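Local coordinates for protein SUBA (Escherichia coli, PDB 2IY9) that cleaves the endoplasmic reticulum chaperone BiP of host cells as the subtilase-family serine protease subunit of an AB5 toxin, provoking ER stress and cell death, at residues K211-P214 with V215-A219; L166-M169 with G170-D174. All coordinates share one frame; numbering follows the deposited sequence.

Contact 2 comes first along the chain, in the last turns of helix 160-172 and the residues that leave it; the chain then forms strand 176-180 and, after helix 207-211, reaches contact 1 at the entry to strand 215-221. The two strands are parallel neighbours in the seven-stranded sheet, helix 160-172 packs beside them, and the centres of the two contacts are about 11 Å apart. They touch directly: Pro-214 CG sits 3.4 Å from Leu-166 O, and Gln-212 lies against Arg-171. Together they show how a helix and two adjacent strands join in the subtilase core, away from the catalytic triad.

Contact 1 of 2, residues K211-P214 with V215-A219; sequences KQDP and VIRVA
Asp-213 holds its CG anti to the backbone N, and Arg-217 turns its CG beside its own backbone N (chi1 -60°) before running extended from CG to NE; the two side chains thus approach from opposite directions. Arg-217 takes hold end-on, with NH1 and NH2 both given to one oxygen: Asp-213 OD2 lies 2.9 Å from Arg-217 NH1 and 2.8 Å from Arg-217 NH2. That oxygen is met on its syn side and near the guanidinium plane, although the two flat groups are turned 61° apart. The other oxygen is given mainly to the main chain, Val-215 N making a nearly straight bond to Asp-213 OD1 (3.0 Å, 163°) from above the carboxylate plane, with a weak second bond from Arg-217 NH2. A short acid suits this place because its two oxygens can serve the strand's first amide and its arginine at once. Pro-214, with no N-H to satisfy, makes the corner, and Val-215 CB lies 3.7 Å above the guanidinium plane of Arg-217, toward its rim. All of this is buried, so the charges need partners: Asp-248 forms a second salt bridge with Arg-217, while Ala-200 and Tyr-202 offer it carbonyl oxygens. The aspartate-to-amide bond closes an Asx turn, here leading from helix 207-211 into parallel strand 215-221 of the subtilase alpha/beta fold.

Contact 2 of 2, residues L166-M169 with G170-D174; sequences LSRM and GRNND
Arg-171 folds back along helix 160-172 and lays one face of its guanidinium over the preceding turn, where Ser-167 O stands 3.4 Å above the plane and Arg-168 CA 3.3 Å above it, both toward the rim. The bend at chi3 (-59°) returns the group in this way, with Arg-171 NH2 3.6 Å from Arg-168 CB and Arg-171 NH1 3.6 Å from Ser-167 OG. The long, flexible side chain can thus lay its aliphatic part and flat head on the helix while staying at the surface. Asn-172 also leans back on the turn before it, its CG 3.2 Å from Arg-168 O.

Beneath these side chains run the main-chain bonds of the alpha-helix, including Arg-171 N to Ser-167 O at 3.0 Å and, as the last of the series, Asn-173 N to Met-169 O at 3.1 Å. Asn-173 then leaves the helix with positive phi (59°), a conformation asparagine tolerates better than most residues. Further out, Ser-167 OG is bonded to carbonyl oxygens of the previous turn, at Thr-163 and Glu-164, and Arg-168 forms a salt bridge with Glu-164. Leu-166 and Met-169 are buried against Ile-177 of strand 176-180; their apolar side chains suit the helix face turned to the sheet.

Ser-167 O accepts the backbone N-H of Arg-171 and also lies against the guanidinium face; that second contact is not a hydrogen bond, but the positive charge would probably stabilise the partly negative oxygen, as it may the carbonyl-rich C-terminal end of the helix dipole. With Arg-168 paired to Glu-164, mutual repulsion between the two arginines is likely to be reduced.

Contact 1 of 2, residues K211-P214 with V215-A219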
ATOM      1  N   LYS A 211      -1.107 -13.814 -14.299  1.00 25.04           N
ATOM      2  CA  LYS A 211       0.106 -13.192 -14.848  1.00 25.83           C
ATOM      3  C   LYS A 211       0.014 -11.672 -14.961  1.00 25.64           C
ATOM      4  O   LYS A 211       1.019 -10.981 -14.763  1.00 25.75           O
ATOM      5  CB  LYS A 211       0.465 -13.791 -16.217  1.00 25.99           C
ATOM      6  CG  LYS A 211       0.986 -15.236 -16.169  1.00 27.21           C
ATOM      7  CD  LYS A 211       1.425 -15.695 -17.574  1.00 28.07           C
ATOM      8  CE  LYS A 211       1.837 -17.166 -17.603  1.00 30.24           C
ATOM      9  NZ  LYS A 211       2.929 -17.485 -16.638  1.00 36.13           N
ATOM     10  N   GLN A 212      -1.171 -11.151 -15.282  1.00 25.52           N
ATOM     11  CA  GLN A 212      -1.380  -9.687 -15.343  1.00 26.00           C
ATOM     12  C   GLN A 212      -1.957  -9.043 -14.073  1.00 25.06           C
ATOM     13  O   GLN A 212      -2.235  -7.837 -14.056  1.00 24.70           O
ATOM     14  CB  GLN A 212      -2.228  -9.272 -16.560  1.00 26.42           C
ATOM     15  CG  GLN A 212      -2.620 -10.377 -17.489  1.00 28.96           C
ATOM     16  CD  GLN A 212      -3.564  -9.921 -18.581  1.00 27.76           C
ATOM     17  OE1 GLN A 212      -3.149  -9.640 -19.708  1.00 32.84           O
ATOM     18  NE2 GLN A 212      -4.850  -9.888 -18.266  1.00 28.93           N
ATOM     19  N   ASP A 213      -2.139  -9.838 -13.021  1.00 24.28           N
ATOM     20  CA  ASP A 213      -2.730  -9.365 -11.757  1.00 23.58           C
ATOM     21  C   ASP A 213      -2.045  -8.067 -11.252  1.00 22.97           C
ATOM     22  O   ASP A 213      -0.846  -8.078 -10.976  1.00 23.10           O
ATOM     23  CB  ASP A 213      -2.645 -10.495 -10.718  1.00 23.80           C
ATOM     24  CG  ASP A 213      -3.231 -10.126  -9.354  1.00 24.33           C
ATOM     25  OD1 ASP A 213      -3.891  -9.076  -9.193  1.00 22.68           O
ATOM     26  OD2 ASP A 213      -3.013 -10.920  -8.417  1.00 25.75           O
ATOM     27  N   PRO A 214      -2.803  -6.953 -11.164  1.00 22.63           N
ATOM     28  CA  PRO A 214      -2.244  -5.659 -10.757  1.00 22.40           C
ATOM     29  C   PRO A 214      -2.257  -5.403  -9.237  1.00 21.87           C
ATOM     30  O   PRO A 214      -1.821  -4.346  -8.797  1.00 21.51           O
ATOM     31  CB  PRO A 214      -3.179  -4.673 -11.438  1.00 22.62           C
ATOM     32  CG  PRO A 214      -4.517  -5.330 -11.333  1.00 22.25           C
ATOM     33  CD  PRO A 214      -4.245  -6.831 -11.470  1.00 22.74           C
ATOM     34  N   VAL A 215      -2.753  -6.365  -8.459  1.00 21.87           N
ATOM     35  CA  VAL A 215      -2.825  -6.247  -6.994  1.00 21.50           C
ATOM     36  C   VAL A 215      -1.577  -6.868  -6.335  1.00 21.56           C
ATOM     37  O   VAL A 215      -1.167  -7.965  -6.693  1.00 20.46           O
ATOM     38  CB  VAL A 215      -4.110  -6.916  -6.435  1.00 22.20           C
ATOM     39  CG1 VAL A 215      -4.220  -6.746  -4.896  1.00 21.32           C
ATOM     40  CG2 VAL A 215      -5.371  -6.346  -7.116  1.00 23.34           C
ATOM     41  N   ILE A 216      -1.003  -6.152  -5.366  1.00 21.26           N
ATOM     42  CA  ILE A 216       0.062  -6.658  -4.511  1.00 21.51           C
ATOM     43  C   ILE A 216      -0.481  -6.685  -3.083  1.00 21.31           C
ATOM     44  O   ILE A 216      -0.794  -5.638  -2.508  1.00 21.34           O
ATOM     45  CB  ILE A 216       1.346  -5.791  -4.604  1.00 21.62           C
ATOM     46  CG1 ILE A 216       1.912  -5.840  -6.030  1.00 22.62           C
ATOM     47  CG2 ILE A 216       2.408  -6.285  -3.613  1.00 21.00           C
ATOM     48  CD1 ILE A 216       3.013  -4.813  -6.285  1.00 22.32           C
ATOM     49  N   ARG A 217      -0.638  -7.893  -2.551  1.00 21.26           N
ATOM     50  CA  ARG A 217      -1.327  -8.133  -1.274  1.00 21.19           C
ATOM     51  C   ARG A 217      -0.287  -8.210  -0.173  1.00 20.97           C
ATOM     52  O   ARG A 217       0.619  -9.029  -0.234  1.00 21.34           O
ATOM     53  CB  ARG A 217      -2.112  -9.457  -1.325  1.00 20.80           C
ATOM     54  CG  ARG A 217      -3.185  -9.501  -2.412  1.00 21.19           C
ATOM     55  CD  ARG A 217      -3.459 -10.934  -2.913  1.00 22.32           C
ATOM     56  NE  ARG A 217      -4.348 -10.875  -4.076  1.00 23.12           N
ATOM     57  CZ  ARG A 217      -3.926 -10.727  -5.324  1.00 24.03           C
ATOM     58  NH1 ARG A 217      -2.619 -10.672  -5.584  1.00 22.94           N
ATOM     59  NH2 ARG A 217      -4.803 -10.657  -6.320  1.00 22.97           N
ATOM     60  N   VAL A 218      -0.430  -7.353   0.833  1.00 21.09           N
ATOM     61  CA  VAL A 218       0.622  -7.135   1.817  1.00 20.68           C
ATOM     62  C   VAL A 218       0.208  -7.599   3.228  1.00 20.61           C
ATOM     63  O   VAL A 218      -0.840  -7.197   3.738  1.00 20.57           O
ATOM     64  CB  VAL A 218       1.056  -5.636   1.836  1.00 21.10           C
ATOM     65  CG1 VAL A 218       2.137  -5.385   2.909  1.00 20.68           C
ATOM     66  CG2 VAL A 218       1.568  -5.182   0.446  1.00 20.22           C
ATOM     67  N   ALA A 219       1.039  -8.448   3.833  1.00 20.65           N
ATOM     68  CA  ALA A 219       0.914  -8.835   5.253  1.00 21.03           C
ATOM     69  C   ALA A 219       1.922  -8.086   6.138  1.00 21.78           C
ATOM     70  O   ALA A 219       2.911  -7.542   5.637  1.00 21.95           O
ATOM     71  CB  ALA A 219       1.105 -10.337   5.407  1.00 20.64           C
TER

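Contact 2 of 2, residues L166-M169 with G170-D174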
ATOM      1  N   LEU A 166     -10.456  -5.073 -11.822  1.00 25.47           N
ATOM      2  CA  LEU A 166      -9.072  -5.492 -11.599  1.00 25.16           C
ATOM      3  C   LEU A 166      -8.491  -6.242 -12.793  1.00 25.47           C
ATOM      4  O   LEU A 166      -7.327  -6.038 -13.151  1.00 24.90           O
ATOM      5  CB  LEU A 166      -8.953  -6.302 -10.302  1.00 25.21           C
ATOM      6  CG  LEU A 166      -9.338  -5.498  -9.041  1.00 24.20           C
ATOM      7  CD1 LEU A 166      -9.530  -6.422  -7.860  1.00 23.78           C
ATOM      8  CD2 LEU A 166      -8.307  -4.423  -8.701  1.00 23.94           C
ATOM      9  N   SER A 167      -9.289  -7.107 -13.419  1.00 25.75           N
ATOM     10  CA  SER A 167      -8.795  -7.822 -14.608  1.00 26.05           C
ATOM     11  C   SER A 167      -8.554  -6.843 -15.760  1.00 25.89           C
ATOM     12  O   SER A 167      -7.580  -6.989 -16.491  1.00 25.04           O
ATOM     13  CB  SER A 167      -9.725  -8.964 -15.029  1.00 26.27           C
ATOM     14  OG  SER A 167     -11.006  -8.468 -15.375  1.00 27.89           O
ATOM     15  N   ARG A 168      -9.414  -5.829 -15.884  1.00 25.65           N
ATOM     16  CA  ARG A 168      -9.211  -4.742 -16.859  1.00 26.45           C
ATOM     17  C   ARG A 168      -7.942  -3.928 -16.570  1.00 25.66           C
ATOM     18  O   ARG A 168      -7.132  -3.695 -17.475  1.00 25.79           O
ATOM     19  CB  ARG A 168     -10.439  -3.815 -16.909  1.00 26.04           C
ATOM     20  CG  ARG A 168     -10.413  -2.755 -18.022  1.00 27.31           C
ATOM     21  CD  ARG A 168     -11.830  -2.243 -18.342  1.00 28.93           C
ATOM     22  NE  ARG A 168     -12.332  -1.215 -17.422  1.00 35.75           N
ATOM     23  CZ  ARG A 168     -12.914  -1.467 -16.256  1.00 37.69           C
ATOM     24  NH1 ARG A 168     -13.033  -2.711 -15.834  1.00 41.01           N
ATOM     25  NH2 ARG A 168     -13.363  -0.481 -15.496  1.00 40.47           N
ATOM     26  N   MET A 169      -7.756  -3.505 -15.317  1.00 25.77           N
ATOM     27  CA  MET A 169      -6.523  -2.796 -14.944  1.00 25.46           C
ATOM     28  C   MET A 169      -5.312  -3.676 -15.250  1.00 24.65           C
ATOM     29  O   MET A 169      -4.289  -3.185 -15.703  1.00 24.20           O
ATOM     30  CB  MET A 169      -6.531  -2.372 -13.473  1.00 25.49           C
ATOM     31  CG  MET A 169      -5.193  -1.772 -12.974  1.00 26.49           C
ATOM     32  SD  MET A 169      -5.161  -1.305 -11.228  1.00 27.67           S
ATOM     33  CE  MET A 169      -6.659  -2.125 -10.701  1.00 29.90           C
ATOM     34  N   GLY A 170      -5.450  -4.982 -15.020  1.00 24.54           N
ATOM     35  CA  GLY A 170      -4.382  -5.939 -15.317  1.00 24.31           C
ATOM     36  C   GLY A 170      -4.013  -5.926 -16.790  1.00 24.81           C
ATOM     37  O   GLY A 170      -2.836  -5.819 -17.148  1.00 24.40           O
ATOM     38  N   ARG A 171      -5.027  -6.011 -17.643  1.00 25.14           N
ATOM     39  CA  ARG A 171      -4.822  -5.940 -19.086  1.00 26.00           C
ATOM     40  C   ARG A 171      -4.129  -4.648 -19.525  1.00 25.49           C
ATOM     41  O   ARG A 171      -3.257  -4.673 -20.390  1.00 25.96           O
ATOM     42  CB  ARG A 171      -6.138  -6.139 -19.821  1.00 26.08           C
ATOM     43  CG  ARG A 171      -6.548  -7.598 -19.888  1.00 28.75           C
ATOM     44  CD  ARG A 171      -7.768  -7.815 -20.768  1.00 32.17           C
ATOM     45  NE  ARG A 171      -8.941  -7.065 -20.321  1.00 35.31           N
ATOM     46  CZ  ARG A 171      -9.785  -7.457 -19.367  1.00 34.52           C
ATOM     47  NH1 ARG A 171      -9.596  -8.595 -18.706  1.00 36.01           N
ATOM     48  NH2 ARG A 171     -10.820  -6.696 -19.069  1.00 35.79           N
ATOM     49  N   ASN A 172      -4.495  -3.535 -18.897  1.00 25.60           N
ATOM     50  CA  ASN A 172      -3.899  -2.224 -19.182  1.00 25.56           C
ATOM     51  C   ASN A 172      -2.410  -2.175 -18.856  1.00 25.32           C
ATOM     52  O   ASN A 172      -1.648  -1.462 -19.505  1.00 24.25           O
ATOM     53  CB  ASN A 172      -4.643  -1.123 -18.413  1.00 25.89           C
ATOM     54  CG  ASN A 172      -6.106  -0.999 -18.828  1.00 27.40           C
ATOM     55  OD1 ASN A 172      -6.521  -1.535 -19.859  1.00 27.36           O
ATOM     56  ND2 ASN A 172      -6.895  -0.304 -18.014  1.00 28.19           N
ATOM     57  N   ASN A 173      -2.016  -2.926 -17.826  1.00 25.06           N
ATOM     58  CA  ASN A 173      -0.611  -3.103 -17.476  1.00 25.45           C
ATOM     59  C   ASN A 173       0.116  -1.788 -17.143  1.00 25.34           C
ATOM     60  O   ASN A 173       1.307  -1.629 -17.418  1.00 24.61           O
ATOM     61  CB  ASN A 173       0.110  -3.867 -18.601  1.00 25.57           C
ATOM     62  CG  ASN A 173       1.366  -4.564 -18.120  1.00 26.98           C
ATOM     63  OD1 ASN A 173       1.584  -4.715 -16.914  1.00 27.25           O
ATOM     64  ND2 ASN A 173       2.207  -4.985 -19.063  1.00 28.62           N
ATOM     65  N   ASP A 174      -0.617  -0.842 -16.564  1.00 25.79           N
ATOM     66  CA  ASP A 174      -0.068   0.490 -16.311  1.00 26.29           C
ATOM     67  C   ASP A 174       0.019   0.839 -14.828  1.00 25.99           C
ATOM     68  O   ASP A 174       0.937   1.548 -14.406  1.00 26.93           O
ATOM     69  CB  ASP A 174      -0.835   1.569 -17.088  1.00 26.82           C
ATOM     70  CG  ASP A 174      -2.349   1.504 -16.878  1.00 29.22           C
ATOM     71  OD1 ASP A 174      -2.851   0.573 -16.200  1.00 32.26           O
ATOM     72  OD2 ASP A 174      -3.039   2.403 -17.406  1.00 31.62           O
TER